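Local coordinates for amidohydrolase (Staphylococcus aureus, PDB 3NUR), which probably catalyses a metal-dependent reaction, nominally the hydrolysis of linear amides, in a TIM barrel that holds a calcium ion, at residues 22-26 / 339-344; 26-30 / 189-193; 130-135 / 156-160; 222-228 / 253-257. One frame throughout, in Å; residues are numbered along the deposited sequence.

Contact 1 of 4, residues 22-26 / 339-344; sequences MKSIT and KEKISY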
# COMPACT_ATOMS: atom_id res chain seq x y z
N MSE A 22 -23.24 -4.65 6.01
CA MSE A 22 -22.19 -3.83 6.63
C MSE A 22 -21.24 -3.27 5.56
O MSE A 22 -20.68 -4.04 4.77
CB MSE A 22 -21.41 -4.65 7.66
CG MSE A 22 -20.60 -3.79 8.63
SE MSE A 22 -19.38 -4.84 9.71
CE MSE A 22 -20.67 -5.85 10.81
N LYS A 23 -21.07 -1.93 5.53
CA LYS A 23 -20.25 -1.27 4.51
C LYS A 23 -18.78 -1.19 4.87
O LYS A 23 -18.42 -1.18 6.05
CB LYS A 23 -20.81 0.11 4.13
CG LYS A 23 -22.23 0.10 3.58
CD LYS A 23 -22.32 -0.42 2.14
CE LYS A 23 -23.76 -0.63 1.73
NZ LYS A 23 -24.54 0.63 1.78
N SER A 24 -17.92 -1.17 3.84
CA SER A 24 -16.49 -1.17 4.05
C SER A 24 -15.78 -0.00 3.44
O SER A 24 -16.31 0.66 2.53
CB SER A 24 -15.88 -2.47 3.52
OG SER A 24 -16.00 -2.56 2.10
N ILE A 25 -14.56 0.24 3.93
CA ILE A 25 -13.59 1.19 3.37
C ILE A 25 -12.50 0.24 2.82
O ILE A 25 -11.97 -0.58 3.57
CB ILE A 25 -13.02 2.19 4.40
CG1 ILE A 25 -14.12 3.07 5.04
CG2 ILE A 25 -11.94 3.09 3.73
CD1 ILE A 25 -13.64 3.84 6.35
N THR A 26 -12.17 0.34 1.52
CA THR A 26 -11.15 -0.54 0.91
C THR A 26 -9.88 0.29 0.60
O THR A 26 -9.98 1.41 0.07
CB THR A 26 -11.72 -1.38 -0.24
OG1 THR A 26 -12.33 -0.52 -1.18
CG2 THR A 26 -12.74 -2.46 0.23
N LYS A 339 -15.61 -7.50 13.08
CA LYS A 339 -16.03 -7.28 11.69
C LYS A 339 -16.10 -5.78 11.43
O LYS A 339 -15.61 -5.33 10.40
CB LYS A 339 -17.42 -7.87 11.44
CG LYS A 339 -17.49 -9.37 11.40
CD LYS A 339 -18.89 -9.77 10.96
CE LYS A 339 -19.24 -11.14 11.43
NZ LYS A 339 -20.54 -11.58 10.87
N GLU A 340 -16.71 -5.02 12.36
CA GLU A 340 -16.83 -3.54 12.23
C GLU A 340 -15.46 -2.86 12.12
O GLU A 340 -15.28 -1.98 11.27
CB GLU A 340 -17.63 -2.95 13.40
CG GLU A 340 -19.12 -3.24 13.36
CD GLU A 340 -19.90 -2.73 14.57
OE1 GLU A 340 -19.60 -1.60 15.03
OE2 GLU A 340 -20.82 -3.44 15.03
N LYS A 341 -14.50 -3.31 12.94
CA LYS A 341 -13.13 -2.78 12.95
C LYS A 341 -12.44 -2.96 11.60
O LYS A 341 -11.93 -1.98 11.02
CB LYS A 341 -12.30 -3.42 14.09
CG LYS A 341 -12.67 -2.90 15.47
CD LYS A 341 -11.79 -3.50 16.56
CE LYS A 341 -11.94 -2.72 17.85
NZ LYS A 341 -11.06 -3.27 18.91
N ILE A 342 -12.44 -4.19 11.09
CA ILE A 342 -11.81 -4.50 9.80
C ILE A 342 -12.54 -3.82 8.65
O ILE A 342 -11.87 -3.26 7.77
CB ILE A 342 -11.73 -6.04 9.56
CG1 ILE A 342 -10.89 -6.73 10.64
CG2 ILE A 342 -11.19 -6.35 8.13
CD1 ILE A 342 -11.16 -8.30 10.62
N SER A 343 -13.88 -3.86 8.65
CA SER A 343 -14.67 -3.29 7.57
C SER A 343 -14.52 -1.77 7.46
O SER A 343 -14.28 -1.26 6.35
CB SER A 343 -16.14 -3.68 7.70
OG SER A 343 -16.86 -3.47 6.50
N TYR A 344 -14.68 -1.05 8.58
CA TYR A 344 -14.70 0.42 8.53
C TYR A 344 -14.01 1.18 9.66
O TYR A 344 -13.41 2.23 9.37
CB TYR A 344 -16.21 0.80 8.54
CG TYR A 344 -16.58 2.21 8.12
CD1 TYR A 344 -17.07 2.47 6.84
CD2 TYR A 344 -16.56 3.26 9.04
CE1 TYR A 344 -17.44 3.76 6.46
CE2 TYR A 344 -16.91 4.56 8.66
CZ TYR A 344 -17.35 4.80 7.36
OH TYR A 344 -17.69 6.08 6.97
O HOH W 1 -18.31 -5.72 4.25
O HOH W 2 -11.14 -1.27 6.12
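Met22, present as selenomethionine, reaches the helix 336-351 just before the chain enters the first strand of the TIM barrel, so this C-terminal helix packs beside the strand that opens the fold. The side chain leaves with CG anti to the backbone N (chi1 -163°), and this carries the selenium across the helix: SE lies 3.8 Å from Glu340 N, and the terminal CE rests on the CB of Lys339 and the CG of Glu340. A long, flexible apolar chain suits this exposed margin, while the ammonium of Lys339 turns off to a salt bridge with Asp330. Lys23 takes part through its backbone, its carbonyl O accepting a 2.8 Å hydrogen bond from Ser343 OG in one of two conformers of that serine. The hydroxyl comes from above the carbonyl plane, not on a lone pair. At Ser24 the small side chain lets the backbones close to 4.5 Å between its CA and that of Ser343. Backbone bonds also join Ser24 to Gln88 and Ile89 of strand 87-94. Ile25 then makes two different contacts. The helix widens into a pi-type turn at 341-344, and there Ile25 N donates to Ser343 O at 2.9 Å, nearly along the C=O axis (N-H...O 164°). The branched chain of Ile25 covers Tyr344, CD1 sitting 3.6 Å from the ring centroid and only 8° off the ring normal, a CH-pi contact over one face.

Contact 2 of 4, residues 26-30 / 189-193; sequences TFEEH and IYLHP. With CA (calcium ion), chain B.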
# COMPACT_ATOMS: atom_id res chain seq x y z
N THR A 26 -12.17 0.34 1.52
CA THR A 26 -11.15 -0.54 0.91
C THR A 26 -9.88 0.29 0.60
O THR A 26 -9.98 1.41 0.07
CB THR A 26 -11.72 -1.38 -0.24
OG1 THR A 26 -12.33 -0.52 -1.18
CG2 THR A 26 -12.74 -2.46 0.23
N PHE A 27 -8.71 -0.26 0.95
CA PHE A 27 -7.46 0.50 0.93
C PHE A 27 -6.47 0.34 -0.22
O PHE A 27 -5.51 1.13 -0.31
CB PHE A 27 -6.76 0.34 2.29
CG PHE A 27 -7.33 1.21 3.37
CD1 PHE A 27 -6.71 2.41 3.71
CD2 PHE A 27 -8.47 0.82 4.08
CE1 PHE A 27 -7.24 3.23 4.71
CE2 PHE A 27 -8.98 1.63 5.10
CZ PHE A 27 -8.36 2.82 5.42
N GLU A 28 -6.64 -0.69 -1.06
CA GLU A 28 -5.68 -0.90 -2.16
C GLU A 28 -6.48 -1.01 -3.43
O GLU A 28 -6.75 -2.10 -3.90
CB GLU A 28 -4.81 -2.15 -1.90
CG GLU A 28 -3.55 -2.18 -2.77
CD GLU A 28 -2.82 -3.50 -2.71
OE1 GLU A 28 -2.67 -4.14 -3.77
OE2 GLU A 28 -2.44 -3.93 -1.59
N GLU A 29 -6.97 0.13 -3.92
CA GLU A 29 -7.87 0.18 -5.07
C GLU A 29 -7.22 1.13 -6.07
O GLU A 29 -6.84 2.25 -5.69
CB GLU A 29 -9.25 0.68 -4.59
CG GLU A 29 -9.68 0.02 -3.26
CD GLU A 29 -9.60 -1.51 -3.17
OE1 GLU A 29 -10.01 -2.19 -4.13
OE2 GLU A 29 -9.12 -2.02 -2.13
N HIS A 30 -7.04 0.65 -7.31
CA HIS A 30 -6.23 1.36 -8.29
C HIS A 30 -6.92 2.03 -9.43
O HIS A 30 -7.97 1.60 -9.90
CB HIS A 30 -5.16 0.40 -8.84
CG HIS A 30 -4.32 -0.23 -7.76
ND1 HIS A 30 -3.41 0.52 -7.02
CD2 HIS A 30 -4.24 -1.53 -7.37
CE1 HIS A 30 -2.83 -0.33 -6.18
NE2 HIS A 30 -3.30 -1.58 -6.35
N ILE A 189 1.51 5.95 4.87
CA ILE A 189 2.12 5.64 3.58
C ILE A 189 1.84 4.15 3.33
O ILE A 189 2.20 3.31 4.15
CB ILE A 189 3.65 5.93 3.53
CG1 ILE A 189 3.99 7.44 3.68
CG2 ILE A 189 4.27 5.35 2.26
CD1 ILE A 189 5.45 7.71 3.96
N TYR A 190 1.23 3.82 2.20
CA TYR A 190 0.98 2.44 1.79
C TYR A 190 2.19 2.05 0.93
O TYR A 190 2.47 2.73 -0.06
CB TYR A 190 -0.32 2.34 0.94
CG TYR A 190 -0.96 0.96 0.89
CD1 TYR A 190 -2.27 0.76 1.31
CD2 TYR A 190 -0.27 -0.13 0.36
CE1 TYR A 190 -2.86 -0.50 1.27
CE2 TYR A 190 -0.86 -1.40 0.28
CZ TYR A 190 -2.16 -1.58 0.74
OH TYR A 190 -2.74 -2.82 0.74
N LEU A 191 2.95 1.00 1.33
CA LEU A 191 4.14 0.54 0.58
C LEU A 191 3.70 -0.69 -0.21
O LEU A 191 3.35 -1.72 0.37
CB LEU A 191 5.28 0.19 1.55
CG LEU A 191 6.67 -0.07 0.94
CD1 LEU A 191 7.24 1.22 0.29
CD2 LEU A 191 7.63 -0.57 2.03
N HIS A 192 3.66 -0.56 -1.54
CA HIS A 192 3.12 -1.55 -2.48
C HIS A 192 4.24 -2.19 -3.33
O HIS A 192 5.21 -1.51 -3.66
CB HIS A 192 2.13 -0.80 -3.40
CG HIS A 192 1.32 -1.65 -4.35
ND1 HIS A 192 1.89 -2.21 -5.47
CD2 HIS A 192 0.01 -1.97 -4.32
CE1 HIS A 192 0.92 -2.90 -6.06
NE2 HIS A 192 -0.23 -2.77 -5.41
N PRO A 193 4.07 -3.44 -3.79
CA PRO A 193 5.11 -4.06 -4.63
C PRO A 193 5.21 -3.46 -6.04
O PRO A 193 4.30 -2.79 -6.53
CB PRO A 193 4.70 -5.52 -4.69
CG PRO A 193 3.22 -5.52 -4.45
CD PRO A 193 3.02 -4.43 -3.44
CA CA B . -2.35 -3.65 -5.84
O HOH W 3 -1.59 -5.70 -5.81
O HOH W 4 -1.56 -3.74 -7.96
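Glu28 crosses the interior of the barrel toward Tyr190 and His192, CG trans to N so that the extended chain reaches across. Its CB passes 3.4 Å from Tyr190 OH, and CG lies at the edge of the His192 ring, in its plane. At CD the carboxylate divides its work. OE1 binds the calcium ion and sits 3.2 Å from His192 NE2 because both are ligands of that metal. OE2 turns instead to Tyr190 OH, 2.6 Å away. The hydrogen bond there is weak, and not settled, because the phenol proton has another acceptor within reach. The calcium at OE1 and Ser291 at OE2 limit the carboxylate's rotation, and Thr289 steadies the phenol. Carboxylate and phenol planes stand 85° apart. Running in from opposite directions, the side chains of His30 and His192 take adjacent places on the ion, each NE2 2.3 Å from it, with ring planes nearly perpendicular. On the ring side away from the metal, His192 ND1 donates to Pro193 O at 2.7 Å on an in-plane lone pair, a second-shell bond that fixes the imidazole's turn and leaves NE2 for the ion. Two waters and Asp316 complete the shell. A Glu-x-His pair on the first barrel strand, joined by a histidine from a later strand and an aspartate near the end of the barrel, resembles the metal site of decarboxylases in the amidohydrolase superfamily, such as gamma-resorcylate decarboxylase.

Contact 3 of 4, residues 130-135 / 156-160; sequences VGFATL and FKGAL
Gly131 and Phe156 form the tight end of the contact: the aromatic ring lies over the glycine, whose CA is 4.1 Å from the ring centroid in a CH-pi contact. Having no side chain lets Gly131 come this close, and its carbonyl O also takes a 2.9 Å hydrogen bond from Lys157 N. Further along, Ala133 is held at both backbone ends, its N donating to Gly158 O at 2.8 Å and its O accepting from Leu160 N at 3.1 Å. These bonds make a single parallel bridge, Ala133 with Ala159, between neighbouring strands of the TIM barrel; helix 140-152 links them in a beta-alpha-beta crossover. Phe132 spreads toward the barrel interior, Ala159 N over one face of its ring and Lys157 O at the edge. Small alanines suit the helix-facing side of the strands, where Ala133 CB and Ala159 CB meet at 3.9 Å. Beyond the bridge two waters fill in for direct backbone bonds, while Leu135 CD1 still touches Ala159 CB. One water joins Thr134 OG1 to Leu160 O, and the second accepts from Leu135 N while donating to the same carbonyl. At the other, partly exposed margin CG of Lys157 lies 3.5 Å from CG1 of Val130, and its NZ goes on to Leu351 O.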
# COMPACT_ATOMS: atom_id res chain seq x y z
N VAL A 130 -11.72 8.45 -1.54
CA VAL A 130 -10.70 9.17 -0.79
C VAL A 130 -9.41 8.98 -1.62
O VAL A 130 -9.21 7.92 -2.22
CB VAL A 130 -10.59 8.64 0.67
CG1 VAL A 130 -9.32 9.13 1.35
CG2 VAL A 130 -11.81 9.05 1.49
N GLY A 131 -8.56 10.00 -1.68
CA GLY A 131 -7.35 9.87 -2.48
C GLY A 131 -6.08 9.64 -1.71
O GLY A 131 -5.89 10.17 -0.61
N PHE A 132 -5.19 8.83 -2.31
CA PHE A 132 -3.83 8.61 -1.83
C PHE A 132 -2.93 9.24 -2.88
O PHE A 132 -3.18 9.10 -4.09
CB PHE A 132 -3.51 7.10 -1.62
CG PHE A 132 -3.71 6.56 -0.21
CD1 PHE A 132 -4.19 7.37 0.81
CD2 PHE A 132 -3.47 5.22 0.07
CE1 PHE A 132 -4.37 6.86 2.12
CE2 PHE A 132 -3.67 4.71 1.37
CZ PHE A 132 -4.09 5.54 2.39
N ALA A 133 -1.91 9.97 -2.41
CA ALA A 133 -0.95 10.66 -3.29
C ALA A 133 -0.04 9.71 -4.07
O ALA A 133 0.34 8.64 -3.56
CB ALA A 133 -0.08 11.58 -2.45
N THR A 134 0.31 10.11 -5.30
CA THR A 134 1.29 9.46 -6.17
C THR A 134 2.48 10.42 -6.15
O THR A 134 2.31 11.61 -6.44
CB THR A 134 0.73 9.15 -7.56
OG1 THR A 134 -0.41 8.30 -7.40
CG2 THR A 134 1.75 8.45 -8.46
N LEU A 135 3.64 9.93 -5.70
CA LEU A 135 4.81 10.79 -5.47
C LEU A 135 6.00 10.52 -6.34
O LEU A 135 6.35 9.36 -6.51
CB LEU A 135 5.25 10.70 -3.99
CG LEU A 135 4.16 10.95 -2.93
CD1 LEU A 135 4.69 10.65 -1.56
CD2 LEU A 135 3.61 12.37 -3.02
N PHE A 156 -6.31 14.84 0.11
CA PHE A 156 -5.91 13.43 0.13
C PHE A 156 -5.59 13.01 1.57
O PHE A 156 -5.41 13.86 2.45
CB PHE A 156 -4.72 13.17 -0.83
CG PHE A 156 -5.04 13.17 -2.32
CD1 PHE A 156 -6.30 13.57 -2.79
CD2 PHE A 156 -4.07 12.85 -3.26
CE1 PHE A 156 -6.58 13.61 -4.15
CE2 PHE A 156 -4.35 12.89 -4.63
CZ PHE A 156 -5.60 13.28 -5.07
N LYS A 157 -5.53 11.69 1.82
CA LYS A 157 -5.40 11.15 3.17
C LYS A 157 -4.21 10.21 3.40
O LYS A 157 -4.18 9.49 4.41
CB LYS A 157 -6.73 10.48 3.58
CG LYS A 157 -7.94 11.43 3.62
CD LYS A 157 -7.92 12.39 4.79
CE LYS A 157 -9.20 13.18 4.93
NZ LYS A 157 -9.60 13.30 6.36
N GLY A 158 -3.24 10.27 2.50
CA GLY A 158 -1.99 9.52 2.59
C GLY A 158 -1.32 9.43 1.24
O GLY A 158 -1.64 10.18 0.32
N ALA A 159 -0.39 8.49 1.10
CA ALA A 159 0.29 8.27 -0.16
C ALA A 159 0.44 6.77 -0.33
O ALA A 159 0.54 6.05 0.66
CB ALA A 159 1.67 8.91 -0.14
N LEU A 160 0.46 6.31 -1.58
CA LEU A 160 0.79 4.91 -1.85
C LEU A 160 2.04 4.97 -2.72
O LEU A 160 2.04 5.69 -3.73
CB LEU A 160 -0.35 4.14 -2.54
CG LEU A 160 -0.03 2.65 -2.90
CD1 LEU A 160 -1.27 1.77 -2.73
CD2 LEU A 160 0.53 2.53 -4.33
O HOH W 5 -0.09 6.15 -5.69
O HOH W 6 3.94 7.21 -5.03

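Contact 4 of 4, residues 222-228 / 253-257; sequences YGWHIDV and HWGEF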
# COMPACT_ATOMS: atom_id res chain seq x y z
N TYR A 222 5.25 -14.52 -6.23
CA TYR A 222 6.11 -14.61 -5.03
C TYR A 222 7.06 -13.42 -4.87
O TYR A 222 7.03 -12.76 -3.85
CB TYR A 222 6.96 -15.92 -5.11
CG TYR A 222 7.35 -16.54 -3.78
CD1 TYR A 222 8.63 -16.39 -3.26
CD2 TYR A 222 6.44 -17.30 -3.06
CE1 TYR A 222 9.01 -17.02 -2.07
CE2 TYR A 222 6.80 -17.92 -1.86
CZ TYR A 222 8.07 -17.74 -1.35
OH TYR A 222 8.41 -18.34 -0.16
N GLY A 223 7.94 -13.23 -5.86
CA GLY A 223 9.06 -12.31 -5.82
C GLY A 223 8.83 -10.87 -5.41
O GLY A 223 9.60 -10.34 -4.60
N TRP A 224 7.83 -10.20 -6.00
CA TRP A 224 7.70 -8.80 -5.64
C TRP A 224 7.10 -8.58 -4.25
O TRP A 224 7.25 -7.51 -3.68
CB TRP A 224 7.15 -7.93 -6.77
CG TRP A 224 5.70 -8.09 -7.16
CD1 TRP A 224 4.67 -8.49 -6.37
CD2 TRP A 224 5.11 -7.59 -8.37
NE1 TRP A 224 3.47 -8.33 -7.03
CE2 TRP A 224 3.71 -7.78 -8.26
CE3 TRP A 224 5.63 -7.02 -9.54
CZ2 TRP A 224 2.83 -7.45 -9.30
CZ3 TRP A 224 4.76 -6.71 -10.58
CH2 TRP A 224 3.38 -6.91 -10.45
N HIS A 225 6.50 -9.65 -3.70
CA HIS A 225 5.95 -9.66 -2.34
C HIS A 225 7.10 -9.84 -1.34
O HIS A 225 7.19 -9.12 -0.34
CB HIS A 225 4.87 -10.76 -2.22
CG HIS A 225 3.73 -10.48 -3.16
ND1 HIS A 225 2.89 -9.40 -2.96
CD2 HIS A 225 3.40 -11.08 -4.32
CE1 HIS A 225 2.05 -9.40 -3.99
NE2 HIS A 225 2.31 -10.40 -4.83
N ILE A 226 8.02 -10.77 -1.64
CA ILE A 226 9.23 -10.97 -0.84
C ILE A 226 9.97 -9.62 -0.77
O ILE A 226 10.35 -9.17 0.31
CB ILE A 226 10.14 -12.05 -1.50
CG1 ILE A 226 9.50 -13.45 -1.40
CG2 ILE A 226 11.58 -11.99 -0.97
CD1 ILE A 226 9.50 -14.14 0.04
N ASP A 227 10.11 -8.97 -1.95
CA ASP A 227 10.79 -7.69 -2.06
C ASP A 227 10.21 -6.57 -1.16
O ASP A 227 10.96 -5.92 -0.41
CB ASP A 227 10.85 -7.28 -3.52
CG ASP A 227 11.65 -6.04 -3.78
OD1 ASP A 227 12.82 -6.17 -4.19
OD2 ASP A 227 11.07 -4.93 -3.67
N VAL A 228 8.88 -6.36 -1.22
CA VAL A 228 8.27 -5.30 -0.41
C VAL A 228 8.36 -5.56 1.11
O VAL A 228 8.54 -4.61 1.87
CB VAL A 228 6.88 -4.87 -0.93
CG1 VAL A 228 5.90 -6.01 -0.86
CG2 VAL A 228 6.36 -3.64 -0.20
N HIS A 253 -1.18 -7.77 0.86
CA HIS A 253 -0.91 -9.20 0.71
C HIS A 253 -0.59 -9.89 2.02
O HIS A 253 0.35 -10.70 2.12
CB HIS A 253 0.16 -9.41 -0.39
CG HIS A 253 -0.17 -8.63 -1.62
ND1 HIS A 253 0.33 -7.34 -1.82
CD2 HIS A 253 -1.05 -8.92 -2.61
CE1 HIS A 253 -0.25 -6.91 -2.93
NE2 HIS A 253 -1.07 -7.83 -3.45
N TRP A 254 -1.44 -9.58 3.04
CA TRP A 254 -1.36 -10.15 4.38
C TRP A 254 -0.03 -9.88 5.11
O TRP A 254 0.38 -10.65 6.00
CB TRP A 254 -1.70 -11.67 4.35
CG TRP A 254 -3.13 -11.97 3.97
CD1 TRP A 254 -3.56 -12.70 2.90
CD2 TRP A 254 -4.31 -11.60 4.70
NE1 TRP A 254 -4.93 -12.79 2.90
CE2 TRP A 254 -5.42 -12.14 4.01
CE3 TRP A 254 -4.54 -10.88 5.88
CZ2 TRP A 254 -6.74 -11.99 4.46
CZ3 TRP A 254 -5.85 -10.67 6.30
CH2 TRP A 254 -6.93 -11.22 5.59
N GLY A 255 0.63 -8.78 4.76
CA GLY A 255 1.90 -8.42 5.40
C GLY A 255 3.15 -8.75 4.62
O GLY A 255 4.26 -8.59 5.16
N GLU A 256 3.01 -9.19 3.34
CA GLU A 256 4.18 -9.41 2.46
C GLU A 256 5.22 -10.32 3.12
O GLU A 256 6.43 -10.03 3.07
CB GLU A 256 4.79 -8.04 2.06
CG GLU A 256 3.75 -7.04 1.53
CD GLU A 256 3.15 -7.30 0.16
OE1 GLU A 256 3.40 -8.38 -0.42
OE2 GLU A 256 2.47 -6.39 -0.37
N PHE A 257 4.72 -11.42 3.70
CA PHE A 257 5.41 -12.51 4.42
C PHE A 257 5.88 -12.17 5.83
O PHE A 257 6.20 -13.09 6.58
CB PHE A 257 6.63 -13.03 3.65
CG PHE A 257 6.31 -13.72 2.35
CD1 PHE A 257 6.12 -15.10 2.32
CD2 PHE A 257 6.27 -13.01 1.16
CE1 PHE A 257 5.89 -15.76 1.12
CE2 PHE A 257 6.03 -13.67 -0.05
CZ PHE A 257 5.87 -15.04 -0.06
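With CG set beside the backbone N (chi1 -62°), His225 swings its imidazole off the helix toward Glu256, whose own chain folds back at chi2 (-71°) to present the carboxylate. The two flat groups are nearly coplanar, and His225 ND1 donates in its ring plane to the syn lone pair of Glu256 OE1 at 2.8 Å. Glu256 OE2 in turn receives His253 ND1 at 2.8 Å from above the carboxylate plane. One glutamate thus fixes the rotation of two histidines, which meet edge-to-face with CE1 of His225 over the centre of the His253 ring, 3.3 Å from His253 CG. Trp224 CD1 covers a face of the His225 ring. In the TIM barrel residues 253-257 form the loop after strand 249-251 and meet the start of helix 223-237 beside the metal site, the side chain of His253 about 5 Å from the calcium ion. CG1 of Val228 sits tightly over a face of the carboxylate, 3.2 Å from Glu256 CD, opposite the His253 ND1 bond. Apolar packing takes over at the outer, exposed end. Phe257 points an edge at the face of Tyr222, CZ to CE2 3.5 Å. A face of the same Phe257 ring receives Ile226 in a CH-pi contact, CD1 3.6 Å from the centroid. Tyr222 occupies the N-cap position of the helix, and its carbonyl O accepts a 3.1 Å hydrogen bond from Ile226 N.

In the fold
Contacts 1 and 2 share Thr26 and the strand 24-31, their centres about 16 Å apart: one packs the C-terminal helix 336-351 against the strand's start, the other carries its later part to the metal. Contact 2 lies nearest the middle of the chain and touches both 3 and 4. Contact 3 is about 9 Å away between centres, its strand 159-162 running beside 189-192, where Tyr190 N probably bonds Ala159 O. Contact 4, about 13 Å off between centres, brings His253 beside Glu28. Along the chain, contact 3 is nested within contact 2 and contact 4 follows; both lie within the loop closed by contact 1, which joins the chain's two ends at the barrel's outside.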